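Side-chain contacts in cellulose hydrolase (PDB 4YZT), which hydrolyses beta-1,4-glucosidic bonds of cellulose as a tri-modular family 5 endoglucanase: residues Arg237-Ser242 against Glu520-Gly525; Asp343-Lys348 against Gly460-Thr465; Val391-Ser396 against Ala412-Thr417; Asp432-Glu437 against Lys524-Val529. All blocks are in the same frame, centred on the assembly; numbering follows the deposited sequence.

Interaction 1 (Arg237-Ser242 against Glu520-Gly525); sequences RTTWGS and ELWPKG
T238 OG1 lies 3.7 Å from W522 CH2, the closest approach of a polar atom in this contact, and it is packing, not a hydrogen bond. No hydrogen bond joins the two segments; what meets is CZ2 and CH2 at the far end of the indole's six-membered ring, approached obliquely by two threonine side chains. CB of T238 lies 3.8 Å from W522 CZ2, and T238 and the indole run alongside each other in opposite directions. T239 adds a methyl, its CG2 standing 4.0 Å from W522 CH2. W522 gets there with CG anti to its own carbonyl carbon (chi1 -59°), which swings the ring out from a CB that points neither at nor away from the threonines. The threonines sit in the loop between helices 228-231 and 243-261, downstream of barrel strand 218-224, which carries the glycan-contacting H223; the contact joins this loop of the (beta/alpha)8 barrel to the C-terminal beta module. Replacing W522 by an alanine would probably leave the T238 hydroxyl and the T239 methyl facing a gap, with this touch between the modules lost. The loop is also held from its own side: R237 makes salt bridges to D229 and E245, and the S242 hydroxyl caps E245 N at the start of helix 243-261. On the other side, backbone pairing with K462 sets W522 on its sheet, and a cis peptide bond leads into P523 as the chain leaves its strand.

Interaction 2 (Asp343-Lys348 against Gly460-Thr465); sequences DLFIKK and GTKLAT
F345 and G460 meet where strand 338-347 passes the start of strand 462-470 without pairing: the nearest CA atoms, those of F345 and T461, are 8.5 Å apart, and no backbone hydrogen bond spans the two segments. Side chains do the bridging. At one end K462 NZ comes 3.3 Å from D343 OD2, a salt bridge whose hydrogen bond is weak. The lysine is stretched out beyond CG, with chi2 to chi4 all near 180°, and this full reach is what carries the ammonium to the carboxylate, the two side chains crossing at about a right angle. The other carboxylate oxygen, OD1, has a second lysine, K280 of the barrel, so one aspartate is shared by two positive charges and is probably kept ionised by them.

Beside this pair the F345 ring presents its edge. G460 O lies in the ring plane, 3.8 Å from F345 CE1, so the carbonyl oxygen faces the slightly positive rim of C-H groups. The aliphatic part of K462 also passes that edge, its CD 4.4 Å from F345 CZ. Strand 338-347 belongs to the X2 module, where strand 424-431 runs beside it, whereas strand 462-470 edges the C-terminal sheet next to strand 515-522. F345 reaches over to W522 of that sheet and P523 just beyond its strand, and with K280 at the start of helix 280-296 all three modules come together here.

Interaction 3 (Val391-Ser396 against Ala412-Thr417); sequences VSIKAS and AQLTFT
The F416 ring offers its edge to V391: CG1 of the valine lies near the ring plane, 4.4 Å from CE2, so the methyl meets the rim of the phenylalanine and does not rest on a face. Both side chains leave their backbones toward each other, and F416 is further packed by I369 and M426. Two residues along each strand comes the second touch. I393 and L414 reach out tip to tip, with I393 CD1 4.1 Å from L414 CD1. For L414 a CG anti to its carbonyl carbon followed by a straight chi2 of -179° extends CD1 toward the facing layer; for I393 the CG1 branch makes the approach.

Nothing polar takes part across the segments, and the backbones stay far apart, with the CA atoms of V391 and F416 10.4 Å from each other. That is the spacing of facing layers filled with side chains, not of paired strands, and it is consistent with the immunoglobulin-like sandwich of the E-set clan to which the X2 module is assigned. Polar groups stay on the outer side of strand 390-393: K394 NZ donates to S392 OG over 3.0 Å and also to the hydroxyl of T383. K394 itself stands at the N-cap position of helix 395-401. Around this buried core, strand 390-393 lies between strands 355-360 and 382-384, while strand 409-418 runs between 366-371 and 424-431, so that the contact joins opposite parts of a sheet that folds round on itself.

Interaction 4 (Asp432-Glu437 against Lys524-Val529); sequences DDPKLE and KGVEAV
P434 and V526 make the close part of this contact, with CG1 of the valine 3.7 Å from P434 CD and 3.9 Å from P434 CG. The valine methyl that does this stands anti to its backbone N (chi1 178°), which brings it obliquely against CD and CG of the proline. A step further on, L436 CD1 packs on A528 CB, 4.0 Å away, both side chains leaving their backbones toward each other. Here the backbones draw near, the CA atoms of P434 and A528 being 7.2 Å apart, yet no hydrogen bond crosses. L521 packs against P434 and V526, and I454 and A456 against L436, extending the apolar patch between the sheet of strands 435-436 and 452-457 and the one containing strand 527-535.

The outer side is quite different. CB of K435 and of E527 leaves its backbone away from the other segment, and K435 and E437 are modelled only as far as CB, as mobile surface chains often are. D433 is held at the margin: its N gives a 2.9 Å hydrogen bond to D432 OD1, which is met on the anti side and out of the carboxylate plane. Side chains meet through apolar groups and no hydrogen bond crosses, so the fit at this corner of the C-terminal module probably depends on shape and partial burial more than on directed bonds, while charge is kept to its border.

Interaction 3 alone is fully buried, an apolar seam inside the X2 module; the other three are surface contacts. Interactions 1 and 2 both join modules and lie side by side on paired strands 515-522 and 462-470, but one is threonine packing on an indole, the other a salt bridge with a ring edge. Interaction 4 shares K524 and G525 with interaction 1, touches it through L521, and is apolar within the C-terminal module. A salt bridge between K347 and D433 connects interactions 2 and 4. Interaction 3 touches none of them, its centre lying about 17 Å from that of interaction 2, although both reach the X2 sheet.

Interaction 1 (Arg237-Ser242 against Glu520-Gly525)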
loop_
_atom_site.group_PDB
_atom_site.type_symbol
_atom_site.label_atom_id
_atom_site.label_comp_id
_atom_site.label_asym_id
_atom_site.label_seq_id
_atom_site.Cartn_x
_atom_site.Cartn_y
_atom_site.Cartn_z
ATOM N N ARG A 237 -4.602 -7.717 13.551
ATOM C CA ARG A 237 -5.079 -8.385 12.332
ATOM C C ARG A 237 -3.909 -8.626 11.377
ATOM O O ARG A 237 -3.722 -7.899 10.402
ATOM C CB ARG A 237 -6.185 -7.553 11.636
ATOM C CG ARG A 237 -6.956 -8.332 10.563
ATOM C CD ARG A 237 -8.204 -7.586 10.054
ATOM N NE ARG A 237 -8.999 -8.427 9.159
ATOM C CZ ARG A 237 -10.286 -8.222 8.878
ATOM N NH1 ARG A 237 -10.932 -7.192 9.419
ATOM N NH2 ARG A 237 -10.938 -9.055 8.062
ATOM N N THR A 238 -3.139 -9.668 11.666
ATOM C CA THR A 238 -1.851 -9.880 11.035
ATOM C C THR A 238 -1.887 -10.793 9.816
ATOM O O THR A 238 -0.866 -10.970 9.156
ATOM C CB THR A 238 -0.856 -10.492 12.038
ATOM O OG1 THR A 238 -1.357 -11.756 12.492
ATOM C CG2 THR A 238 -0.652 -9.573 13.245
ATOM N N THR A 239 -3.034 -11.408 9.528
ATOM C CA THR A 239 -3.132 -12.247 8.330
ATOM C C THR A 239 -4.394 -11.952 7.535
ATOM O O THR A 239 -5.342 -11.367 8.058
ATOM C CB THR A 239 -3.122 -13.754 8.664
ATOM O OG1 THR A 239 -4.241 -14.063 9.501
ATOM C CG2 THR A 239 -1.827 -14.135 9.366
ATOM N N TRP A 240 -4.401 -12.393 6.282
ATOM C CA TRP A 240 -5.561 -12.225 5.400
ATOM C C TRP A 240 -5.653 -13.402 4.441
ATOM O O TRP A 240 -4.619 -13.921 4.000
ATOM C CB TRP A 240 -5.460 -10.910 4.608
ATOM C CG TRP A 240 -6.651 -10.622 3.714
ATOM C CD1 TRP A 240 -7.754 -9.884 4.031
ATOM C CD2 TRP A 240 -6.842 -11.065 2.361
ATOM N NE1 TRP A 240 -8.628 -9.851 2.965
ATOM C CE2 TRP A 240 -8.087 -10.551 1.921
ATOM C CE3 TRP A 240 -6.078 -11.834 1.473
ATOM C CZ2 TRP A 240 -8.595 -10.789 0.629
ATOM C CZ3 TRP A 240 -6.591 -12.083 0.188
ATOM C CH2 TRP A 240 -7.839 -11.559 -0.216
ATOM N N GLY A 241 -6.877 -13.815 4.109
ATOM C CA GLY A 241 -7.087 -14.831 3.090
ATOM C C GLY A 241 -8.114 -15.925 3.327
ATOM O O GLY A 241 -8.078 -16.951 2.648
ATOM N N SER A 242 -9.033 -15.734 4.272
ATOM C CA SER A 242 -10.107 -16.707 4.444
ATOM C C SER A 242 -11.005 -16.712 3.198
ATOM O O SER A 242 -10.963 -15.786 2.386
ATOM C CB SER A 242 -10.944 -16.397 5.684
ATOM O OG SER A 242 -11.710 -15.222 5.463
ATOM N N GLU A 520 4.027 -10.102 20.323
ATOM C CA GLU A 520 3.819 -11.376 19.643
ATOM C C GLU A 520 4.663 -11.401 18.377
ATOM O O GLU A 520 4.678 -10.448 17.594
ATOM C CB GLU A 520 2.333 -11.602 19.330
ATOM C CG GLU A 520 1.441 -11.627 20.555
ATOM C CD GLU A 520 -0.035 -11.881 20.244
ATOM O OE1 GLU A 520 -0.408 -12.052 19.059
ATOM O OE2 GLU A 520 -0.830 -11.910 21.204
ATOM N N LEU A 521 5.386 -12.499 18.201
ATOM C CA LEU A 521 6.367 -12.623 17.139
ATOM C C LEU A 521 5.979 -13.652 16.083
ATOM O O LEU A 521 5.054 -14.441 16.275
ATOM C CB LEU A 521 7.729 -12.996 17.743
ATOM C CG LEU A 521 8.192 -12.047 18.844
ATOM C CD1 LEU A 521 9.337 -12.648 19.674
ATOM C CD2 LEU A 521 8.626 -10.733 18.224
ATOM N N TRP A 522 6.711 -13.630 14.973
ATOM C CA TRP A 522 6.765 -14.751 14.035
ATOM C C TRP A 522 8.011 -15.568 14.385
ATOM O O TRP A 522 9.068 -14.988 14.569
ATOM C CB TRP A 522 6.846 -14.260 12.589
ATOM C CG TRP A 522 5.692 -13.374 12.125
ATOM C CD1 TRP A 522 5.766 -12.068 11.718
ATOM C CD2 TRP A 522 4.313 -13.754 11.998
ATOM N NE1 TRP A 522 4.513 -11.615 11.352
ATOM C CE2 TRP A 522 3.610 -12.631 11.518
ATOM C CE3 TRP A 522 3.607 -14.937 12.248
ATOM C CZ2 TRP A 522 2.234 -12.654 11.289
ATOM C CZ3 TRP A 522 2.239 -14.957 12.022
ATOM C CH2 TRP A 522 1.570 -13.822 11.546
ATOM N N PRO A 523 7.909 -16.911 14.460
ATOM C CA PRO A 523 6.743 -17.753 14.174
ATOM C C PRO A 523 5.642 -17.640 15.220
ATOM O O PRO A 523 5.921 -17.382 16.399
ATOM C CB PRO A 523 7.326 -19.166 14.167
ATOM C CG PRO A 523 8.486 -19.090 15.103
ATOM C CD PRO A 523 9.062 -17.709 14.910
ATOM N N LYS A 524 4.409 -17.840 14.759
ATOM C CA LYS A 524 3.206 -17.816 15.592
ATOM C C LYS A 524 3.386 -18.598 16.880
ATOM O O LYS A 524 3.768 -19.761 16.854
ATOM C CB LYS A 524 2.023 -18.391 14.807
ATOM C CG LYS A 524 0.689 -18.391 15.545
ATOM C CD LYS A 524 0.201 -16.973 15.770
ATOM C CE LYS A 524 -1.223 -16.956 16.311
ATOM N NZ LYS A 524 -1.646 -15.570 16.651
ATOM N N GLY A 525 3.116 -17.950 18.007
ATOM C CA GLY A 525 3.207 -18.609 19.289
ATOM C C GLY A 525 4.454 -18.240 20.076
ATOM O O GLY A 525 4.533 -18.508 21.277
#

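Interaction 2 (Asp343-Lys348 against Gly460-Thr465)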
loop_
_atom_site.group_PDB
_atom_site.type_symbol
_atom_site.label_atom_id
_atom_site.label_comp_id
_atom_site.label_asym_id
_atom_site.label_seq_id
_atom_site.Cartn_x
_atom_site.Cartn_y
_atom_site.Cartn_z
ATOM N N ASP A 343 7.571 -18.203 4.566
ATOM C CA ASP A 343 8.672 -18.176 5.523
ATOM C C ASP A 343 8.677 -19.462 6.327
ATOM O O ASP A 343 7.720 -19.756 7.047
ATOM C CB ASP A 343 8.551 -16.977 6.462
ATOM C CG ASP A 343 9.160 -15.711 5.890
ATOM O OD1 ASP A 343 10.174 -15.789 5.161
ATOM O OD2 ASP A 343 8.625 -14.622 6.186
ATOM N N LEU A 344 9.751 -20.235 6.213
ATOM C CA LEU A 344 9.850 -21.469 6.972
ATOM C C LEU A 344 10.770 -21.276 8.182
ATOM O O LEU A 344 11.970 -21.058 8.021
ATOM C CB LEU A 344 10.353 -22.601 6.078
ATOM C CG LEU A 344 10.537 -23.946 6.775
ATOM C CD1 LEU A 344 9.193 -24.382 7.344
ATOM C CD2 LEU A 344 11.085 -24.978 5.801
ATOM N N PHE A 345 10.192 -21.345 9.384
ATOM C CA PHE A 345 10.933 -21.185 10.635
ATOM C C PHE A 345 11.343 -22.536 11.226
ATOM O O PHE A 345 10.500 -23.393 11.485
ATOM C CB PHE A 345 10.098 -20.415 11.668
ATOM C CG PHE A 345 9.888 -18.964 11.334
ATOM C CD1 PHE A 345 10.783 -17.997 11.779
ATOM C CD2 PHE A 345 8.794 -18.561 10.586
ATOM C CE1 PHE A 345 10.577 -16.646 11.480
ATOM C CE2 PHE A 345 8.592 -17.220 10.283
ATOM C CZ PHE A 345 9.477 -16.267 10.733
ATOM N N ILE A 346 12.640 -22.726 11.433
ATOM C CA ILE A 346 13.146 -23.945 12.051
ATOM C C ILE A 346 13.873 -23.563 13.344
ATOM O O ILE A 346 14.766 -22.716 13.330
ATOM C CB ILE A 346 14.091 -24.721 11.084
ATOM C CG1 ILE A 346 13.287 -25.283 9.909
ATOM C CG2 ILE A 346 14.817 -25.852 11.808
ATOM C CD1 ILE A 346 14.132 -25.728 8.758
ATOM N N LYS A 347 13.488 -24.173 14.460
ATOM C CA LYS A 347 14.092 -23.805 15.730
ATOM C C LYS A 347 15.422 -24.512 15.916
ATOM O O LYS A 347 15.557 -25.699 15.602
ATOM C CB LYS A 347 13.162 -24.133 16.894
ATOM C CG LYS A 347 13.670 -23.661 18.248
ATOM C CD LYS A 347 12.561 -23.685 19.271
ATOM C CE LYS A 347 13.038 -23.195 20.628
ATOM N NZ LYS A 347 11.944 -23.240 21.629
ATOM N N LYS A 348 16.402 -23.765 16.418
ATOM C CA LYS A 348 17.716 -24.300 16.721
ATOM C C LYS A 348 17.584 -25.529 17.605
ATOM O O LYS A 348 16.958 -25.474 18.660
ATOM C CB LYS A 348 18.570 -23.234 17.416
ATOM C CG LYS A 348 20.063 -23.477 17.382
ATOM C CD LYS A 348 20.800 -22.153 17.547
ATOM C CE LYS A 348 22.302 -22.343 17.634
ATOM N NZ LYS A 348 22.991 -21.035 17.832
ATOM N N GLY A 460 16.277 -14.303 15.127
ATOM C CA GLY A 460 15.642 -14.829 13.932
ATOM C C GLY A 460 14.146 -14.603 13.880
ATOM O O GLY A 460 13.526 -14.746 12.823
ATOM N N THR A 461 13.553 -14.263 15.019
ATOM C CA THR A 461 12.123 -14.006 15.051
ATOM C C THR A 461 11.830 -12.585 14.565
ATOM O O THR A 461 12.732 -11.757 14.478
ATOM C CB THR A 461 11.519 -14.204 16.458
ATOM O OG1 THR A 461 11.986 -13.182 17.341
ATOM C CG2 THR A 461 11.873 -15.566 17.016
ATOM N N LYS A 462 10.566 -12.322 14.240
ATOM C CA LYS A 462 10.144 -11.028 13.714
ATOM C C LYS A 462 8.912 -10.544 14.444
ATOM O O LYS A 462 8.047 -11.342 14.825
ATOM C CB LYS A 462 9.844 -11.105 12.210
ATOM C CG LYS A 462 10.952 -11.706 11.362
ATOM C CD LYS A 462 10.424 -12.049 9.983
ATOM C CE LYS A 462 11.530 -12.549 9.065
ATOM N NZ LYS A 462 10.986 -12.856 7.713
ATOM N N LEU A 463 8.810 -9.236 14.629
ATOM C CA LEU A 463 7.643 -8.677 15.309
ATOM C C LEU A 463 6.378 -8.827 14.456
ATOM O O LEU A 463 6.391 -8.532 13.254
ATOM C CB LEU A 463 7.871 -7.207 15.640
ATOM C CG LEU A 463 6.725 -6.496 16.364
ATOM C CD1 LEU A 463 6.453 -7.142 17.726
ATOM C CD2 LEU A 463 7.073 -5.024 16.501
ATOM N N ALA A 464 5.301 -9.303 15.079
ATOM C CA ALA A 464 4.020 -9.474 14.401
ATOM C C ALA A 464 2.987 -8.436 14.850
ATOM O O ALA A 464 2.442 -7.684 14.031
ATOM C CB ALA A 464 3.496 -10.868 14.647
ATOM N N THR A 465 2.717 -8.406 16.156
ATOM C CA THR A 465 1.807 -7.418 16.723
ATOM C C THR A 465 2.085 -7.271 18.228
ATOM O O THR A 465 2.941 -7.961 18.779
ATOM C CB THR A 465 0.321 -7.802 16.466
ATOM O OG1 THR A 465 -0.541 -6.751 16.935
ATOM C CG2 THR A 465 -0.035 -9.089 17.173
#

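Interaction 3 (Val391-Ser396 against Ala412-Thr417)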
loop_
_atom_site.group_PDB
_atom_site.type_symbol
_atom_site.label_atom_id
_atom_site.label_comp_id
_atom_site.label_asym_id
_atom_site.label_seq_id
_atom_site.Cartn_x
_atom_site.Cartn_y
_atom_site.Cartn_z
ATOM N N VAL A 391 4.386 -29.938 -2.404
ATOM C CA VAL A 391 5.799 -30.258 -2.479
ATOM C C VAL A 391 6.315 -30.727 -1.118
ATOM O O VAL A 391 6.046 -30.104 -0.095
ATOM C CB VAL A 391 6.607 -29.040 -2.962
ATOM C CG1 VAL A 391 8.095 -29.236 -2.720
ATOM C CG2 VAL A 391 6.314 -28.762 -4.441
ATOM N N SER A 392 7.035 -31.842 -1.112
ATOM C CA SER A 392 7.673 -32.314 0.107
ATOM C C SER A 392 9.182 -32.115 0.029
ATOM O O SER A 392 9.865 -32.825 -0.707
ATOM C CB SER A 392 7.355 -33.785 0.350
ATOM O OG SER A 392 8.116 -34.288 1.436
ATOM N N ILE A 393 9.700 -31.142 0.773
ATOM C CA ILE A 393 11.141 -30.954 0.856
ATOM C C ILE A 393 11.687 -31.964 1.858
ATOM O O ILE A 393 11.295 -31.941 3.023
ATOM C CB ILE A 393 11.522 -29.525 1.302
ATOM C CG1 ILE A 393 10.699 -28.470 0.549
ATOM C CG2 ILE A 393 13.019 -29.292 1.137
ATOM C CD1 ILE A 393 11.126 -28.264 -0.882
ATOM N N LYS A 394 12.575 -32.850 1.409
ATOM C CA LYS A 394 13.096 -33.919 2.266
ATOM C C LYS A 394 13.982 -33.389 3.389
ATOM O O LYS A 394 14.686 -32.394 3.229
ATOM C CB LYS A 394 13.869 -34.948 1.434
ATOM C CG LYS A 394 13.023 -35.625 0.367
ATOM C CD LYS A 394 11.679 -36.072 0.935
ATOM C CE LYS A 394 10.735 -36.510 -0.170
ATOM N NZ LYS A 394 9.334 -36.730 0.300
ATOM N N ALA A 395 13.921 -34.071 4.531
ATOM C CA ALA A 395 14.631 -33.668 5.743
ATOM C C ALA A 395 16.135 -33.533 5.512
ATOM O O ALA A 395 16.763 -32.590 5.981
ATOM C CB ALA A 395 14.361 -34.667 6.857
ATOM N N SER A 396 16.705 -34.476 4.775
ATOM C CA SER A 396 18.123 -34.434 4.471
ATOM C C SER A 396 18.498 -33.186 3.680
ATOM O O SER A 396 19.558 -32.603 3.908
ATOM C CB SER A 396 18.525 -35.697 3.712
ATOM O OG SER A 396 17.513 -36.051 2.789
ATOM N N ALA A 412 18.853 -19.757 3.961
ATOM C CA ALA A 412 18.774 -20.089 2.543
ATOM C C ALA A 412 17.421 -19.651 1.984
ATOM O O ALA A 412 16.487 -19.410 2.738
ATOM C CB ALA A 412 18.986 -21.582 2.331
ATOM N N GLN A 413 17.338 -19.538 0.660
ATOM C CA GLN A 413 16.089 -19.216 -0.017
ATOM C C GLN A 413 15.823 -20.217 -1.124
ATOM O O GLN A 413 16.705 -20.511 -1.925
ATOM C CB GLN A 413 16.124 -17.808 -0.607
ATOM C CG GLN A 413 16.135 -16.690 0.403
ATOM C CD GLN A 413 16.210 -15.335 -0.262
ATOM O OE1 GLN A 413 16.929 -15.156 -1.250
ATOM N NE2 GLN A 413 15.455 -14.374 0.260
ATOM N N LEU A 414 14.607 -20.742 -1.181
ATOM C CA LEU A 414 14.232 -21.592 -2.299
ATOM C C LEU A 414 13.334 -20.811 -3.256
ATOM O O LEU A 414 12.310 -20.257 -2.855
ATOM C CB LEU A 414 13.542 -22.864 -1.811
ATOM C CG LEU A 414 14.371 -23.727 -0.855
ATOM C CD1 LEU A 414 13.602 -24.978 -0.466
ATOM C CD2 LEU A 414 15.730 -24.083 -1.458
ATOM N N THR A 415 13.748 -20.747 -4.516
ATOM C CA THR A 415 12.962 -20.086 -5.548
ATOM C C THR A 415 12.146 -21.107 -6.342
ATOM O O THR A 415 12.702 -21.941 -7.053
ATOM C CB THR A 415 13.863 -19.278 -6.509
ATOM O OG1 THR A 415 14.545 -18.253 -5.776
ATOM C CG2 THR A 415 13.037 -18.625 -7.612
ATOM N N PHE A 416 10.824 -21.048 -6.194
ATOM C CA PHE A 416 9.919 -21.883 -6.967
ATOM C C PHE A 416 9.584 -21.151 -8.261
ATOM O O PHE A 416 9.006 -20.064 -8.215
ATOM C CB PHE A 416 8.622 -22.187 -6.197
ATOM C CG PHE A 416 8.823 -22.975 -4.914
ATOM C CD1 PHE A 416 9.460 -22.406 -3.817
ATOM C CD2 PHE A 416 8.330 -24.266 -4.794
ATOM C CE1 PHE A 416 9.637 -23.127 -2.642
ATOM C CE2 PHE A 416 8.494 -24.988 -3.617
ATOM C CZ PHE A 416 9.150 -24.421 -2.541
ATOM N N THR A 417 9.956 -21.730 -9.403
ATOM C CA THR A 417 9.672 -21.100 -10.686
ATOM C C THR A 417 8.452 -21.741 -11.316
ATOM O O THR A 417 8.189 -22.924 -11.096
ATOM C CB THR A 417 10.868 -21.206 -11.663
ATOM O OG1 THR A 417 11.128 -22.583 -11.969
ATOM C CG2 THR A 417 12.113 -20.588 -11.057
#

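Interaction 4 (Asp432-Glu437 against Lys524-Val529)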
loop_
_atom_site.group_PDB
_atom_site.type_symbol
_atom_site.label_atom_id
_atom_site.label_comp_id
_atom_site.label_asym_id
_atom_site.label_seq_id
_atom_site.Cartn_x
_atom_site.Cartn_y
_atom_site.Cartn_z
ATOM N N ASP A 432 15.816 -18.978 17.401
ATOM C CA ASP A 432 15.947 -19.479 18.761
ATOM C C ASP A 432 15.112 -18.570 19.652
ATOM O O ASP A 432 14.625 -17.534 19.186
ATOM C CB ASP A 432 17.411 -19.501 19.199
ATOM C CG ASP A 432 17.699 -20.600 20.200
ATOM O OD1 ASP A 432 16.739 -21.188 20.746
ATOM O OD2 ASP A 432 18.889 -20.881 20.433
ATOM N N ASP A 433 14.928 -18.955 20.914
ATOM C CA ASP A 433 14.159 -18.137 21.854
ATOM C C ASP A 433 14.725 -16.709 21.882
ATOM O O ASP A 433 15.923 -16.515 22.073
ATOM C CB ASP A 433 14.197 -18.720 23.277
ATOM C CG ASP A 433 13.753 -20.179 23.350
ATOM O OD1 ASP A 433 12.716 -20.547 22.760
ATOM O OD2 ASP A 433 14.451 -20.962 24.027
ATOM N N PRO A 434 13.860 -15.706 21.689
ATOM C CA PRO A 434 14.296 -14.310 21.797
ATOM C C PRO A 434 14.758 -13.984 23.213
ATOM O O PRO A 434 14.209 -14.539 24.159
ATOM C CB PRO A 434 13.038 -13.517 21.444
ATOM C CG PRO A 434 11.907 -14.439 21.783
ATOM C CD PRO A 434 12.409 -15.823 21.470
ATOM N N LYS A 435 15.749 -13.112 23.352
ATOM C CA LYS A 435 16.236 -12.740 24.672
ATOM C C LYS A 435 16.204 -11.222 24.844
ATOM O O LYS A 435 16.683 -10.472 23.994
ATOM C CB LYS A 435 17.656 -13.281 24.898
ATOM N N LEU A 436 15.628 -10.773 25.947
ATOM C CA LEU A 436 15.618 -9.349 26.261
ATOM C C LEU A 436 16.579 -9.063 27.399
ATOM O O LEU A 436 16.599 -9.791 28.387
ATOM C CB LEU A 436 14.203 -8.883 26.621
ATOM C CG LEU A 436 13.267 -8.451 25.488
ATOM C CD1 LEU A 436 13.082 -9.536 24.458
ATOM C CD2 LEU A 436 11.920 -8.045 26.072
ATOM N N GLU A 437 17.383 -8.014 27.260
ATOM C CA GLU A 437 18.321 -7.635 28.316
ATOM C C GLU A 437 17.562 -7.252 29.582
ATOM O O GLU A 437 17.989 -7.528 30.701
ATOM C CB GLU A 437 19.209 -6.469 27.862
ATOM N N LYS A 524 4.409 -17.840 14.759
ATOM C CA LYS A 524 3.206 -17.816 15.592
ATOM C C LYS A 524 3.386 -18.598 16.880
ATOM O O LYS A 524 3.768 -19.761 16.854
ATOM C CB LYS A 524 2.023 -18.391 14.807
ATOM C CG LYS A 524 0.689 -18.391 15.545
ATOM C CD LYS A 524 0.201 -16.973 15.770
ATOM C CE LYS A 524 -1.223 -16.956 16.311
ATOM N NZ LYS A 524 -1.646 -15.570 16.651
ATOM N N GLY A 525 3.116 -17.950 18.007
ATOM C CA GLY A 525 3.207 -18.609 19.289
ATOM C C GLY A 525 4.454 -18.240 20.076
ATOM O O GLY A 525 4.533 -18.508 21.277
ATOM N N VAL A 526 5.437 -17.635 19.411
ATOM C CA VAL A 526 6.590 -17.087 20.131
ATOM C C VAL A 526 6.299 -15.626 20.486
ATOM O O VAL A 526 5.755 -14.866 19.676
ATOM C CB VAL A 526 7.895 -17.188 19.306
ATOM C CG1 VAL A 526 9.069 -16.567 20.062
ATOM C CG2 VAL A 526 8.214 -18.641 18.981
ATOM N N GLU A 527 6.644 -15.233 21.704
ATOM C CA GLU A 527 6.358 -13.871 22.137
ATOM C C GLU A 527 7.343 -13.423 23.199
ATOM O O GLU A 527 8.085 -14.242 23.761
ATOM C CB GLU A 527 4.922 -13.760 22.660
ATOM C CG GLU A 527 4.583 -14.724 23.779
ATOM C CD GLU A 527 3.100 -14.696 24.169
ATOM O OE1 GLU A 527 2.816 -14.751 25.384
ATOM O OE2 GLU A 527 2.224 -14.622 23.271
ATOM N N ALA A 528 7.342 -12.121 23.460
ATOM C CA ALA A 528 8.183 -11.517 24.485
ATOM C C ALA A 528 7.326 -10.609 25.363
ATOM O O ALA A 528 6.717 -9.657 24.866
ATOM C CB ALA A 528 9.329 -10.735 23.855
ATOM N N VAL A 529 7.285 -10.917 26.657
ATOM C CA VAL A 529 6.430 -10.210 27.605
ATOM C C VAL A 529 7.208 -9.139 28.367
ATOM O O VAL A 529 8.235 -9.421 28.995
ATOM C CB VAL A 529 5.791 -11.188 28.618
ATOM C CG1 VAL A 529 4.971 -10.443 29.647
ATOM C CG2 VAL A 529 4.937 -12.232 27.907
#